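Local coordinates for ribokinase (Staphylococcus aureus, PDB 3RY7), which catalyses the ATP- and magnesium-dependent phosphorylation of ribose at O-5, feeding ribose 5-phosphate into nucleotide, histidine and tryptophan synthesis or the pentose phosphate pathway, at residues A[163-168]-A[252-257]. Residues are numbered along the deposited sequence; the frame is centred on the assembly and turned at random.
Sequences VLNPAP and AGDTFI
Two side-chain oxygens, Asn165 OD1 and Asp254 OD1, face each other 4.2 Å apart, both as acceptors, and a water sits between them and bridges them. It gives one proton to each, at 2.8 Å to Asn165 OD1 and 2.6 Å to Asp254 OD1. The NE2 of Gln46, on helix 42-52, also bonds to both oxygens, so the two acceptors share a pair of partners. The amide and carboxylate planes stand 74° apart, and neither group stacks on the other. Beside this polar link, Ile257 puts its CD1 over the face of the Asn165 amide, almost directly above CG at 3.5 Å, with ND2 at 3.7 Å. Asn165, on strand 161-165, reaches that position with CG anti to the backbone nitrogen (chi1 163°), extending across toward the helix. Its ND2 is bonded to Val184 O, so both ends of the amide are occupied and its rotation is set. Just beyond, the chain folds through an inverse gamma turn centred on Pro166, closed by Ala167 N to Asn165 O at 2.7 Å. The contact thus joins the central sheet of the pfkB fold to the first turns of helix 252-263, whose start carries the Gly-Asp pair of this family's active site. Asp254 is probably the proton acceptor, and its OD2 is bonded to Asn45 of the probable ribose site. Asn165 thus behaves as a second-shell residue, consistent with a role in positioning Asp254: through the shared water and Gln46 it probably helps hold OD1, while Ile257 CD1 covers one face of the amide.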
# COMPACT_ATOMS: atom_id res chain seq x y z
N VAL A 163 -2.65 8.23 -30.21
CA VAL A 163 -3.45 7.30 -29.43
C VAL A 163 -4.41 8.00 -28.48
O VAL A 163 -4.02 8.82 -27.64
CB VAL A 163 -2.59 6.17 -28.76
CG1 VAL A 163 -1.10 6.44 -28.91
CG2 VAL A 163 -3.00 5.95 -27.34
N LEU A 164 -5.70 7.72 -28.66
CA LEU A 164 -6.73 8.34 -27.85
C LEU A 164 -7.38 7.32 -26.92
O LEU A 164 -7.91 6.30 -27.37
CB LEU A 164 -7.81 8.99 -28.71
CG LEU A 164 -9.00 9.57 -27.92
CD1 LEU A 164 -8.55 10.76 -27.10
CD2 LEU A 164 -10.16 9.95 -28.82
N ASN A 165 -7.33 7.62 -25.63
CA ASN A 165 -8.12 6.93 -24.61
C ASN A 165 -9.38 7.75 -24.37
O ASN A 165 -9.34 8.76 -23.67
CB ASN A 165 -7.28 6.77 -23.34
CG ASN A 165 -8.11 6.44 -22.12
OD1 ASN A 165 -7.95 7.07 -21.08
ND2 ASN A 165 -9.01 5.46 -22.24
N PRO A 166 -10.50 7.34 -25.00
CA PRO A 166 -11.69 8.19 -25.08
C PRO A 166 -12.52 8.18 -23.79
O PRO A 166 -13.71 7.83 -23.83
CB PRO A 166 -12.48 7.57 -26.24
CG PRO A 166 -12.13 6.12 -26.18
CD PRO A 166 -10.69 6.06 -25.69
N ALA A 167 -11.89 8.58 -22.69
CA ALA A 167 -12.44 8.50 -21.34
C ALA A 167 -12.25 9.84 -20.65
O ALA A 167 -11.22 10.47 -20.82
CB ALA A 167 -11.71 7.40 -20.53
N PRO A 168 -13.26 10.30 -19.92
CA PRO A 168 -14.57 9.65 -19.79
C PRO A 168 -15.35 9.72 -21.11
O PRO A 168 -15.12 10.62 -21.93
CB PRO A 168 -15.26 10.51 -18.74
CG PRO A 168 -14.68 11.89 -18.95
CD PRO A 168 -13.24 11.62 -19.27
N ALA A 252 -5.61 1.61 -12.56
CA ALA A 252 -5.19 0.43 -13.31
C ALA A 252 -5.33 0.66 -14.82
O ALA A 252 -4.43 0.33 -15.58
CB ALA A 252 -5.99 -0.79 -12.87
N GLY A 253 -6.48 1.20 -15.22
CA GLY A 253 -6.73 1.52 -16.63
C GLY A 253 -5.66 2.42 -17.22
O GLY A 253 -5.14 2.17 -18.32
N ASP A 254 -5.32 3.48 -16.49
CA ASP A 254 -4.34 4.45 -16.97
C ASP A 254 -2.97 3.83 -16.99
O ASP A 254 -2.16 4.13 -17.87
CB ASP A 254 -4.35 5.71 -16.10
CG ASP A 254 -5.65 6.47 -16.22
OD1 ASP A 254 -6.24 6.49 -17.33
OD2 ASP A 254 -6.08 7.06 -15.20
N THR A 255 -2.71 2.97 -16.00
CA THR A 255 -1.44 2.24 -15.92
C THR A 255 -1.30 1.27 -17.11
O THR A 255 -0.21 1.08 -17.64
CB THR A 255 -1.31 1.48 -14.57
OG1 THR A 255 -1.35 2.41 -13.48
CG2 THR A 255 -0.01 0.66 -14.52
N PHE A 256 -2.41 0.67 -17.53
CA PHE A 256 -2.40 -0.22 -18.69
C PHE A 256 -1.98 0.56 -19.95
O PHE A 256 -1.12 0.13 -20.71
CB PHE A 256 -3.77 -0.87 -18.91
CG PHE A 256 -3.90 -1.56 -20.24
CD1 PHE A 256 -3.28 -2.79 -20.47
CD2 PHE A 256 -4.64 -0.98 -21.28
CE1 PHE A 256 -3.39 -3.42 -21.71
CE2 PHE A 256 -4.76 -1.61 -22.52
CZ PHE A 256 -4.13 -2.83 -22.74
N ILE A 257 -2.59 1.73 -20.13
CA ILE A 257 -2.31 2.56 -21.30
C ILE A 257 -0.88 3.06 -21.32
O ILE A 257 -0.22 3.05 -22.36
CB ILE A 257 -3.29 3.75 -21.39
CG1 ILE A 257 -4.65 3.23 -21.83
CG2 ILE A 257 -2.78 4.78 -22.37
CD1 ILE A 257 -5.79 4.00 -21.27
O HOH W 1 -8.56 6.37 -18.41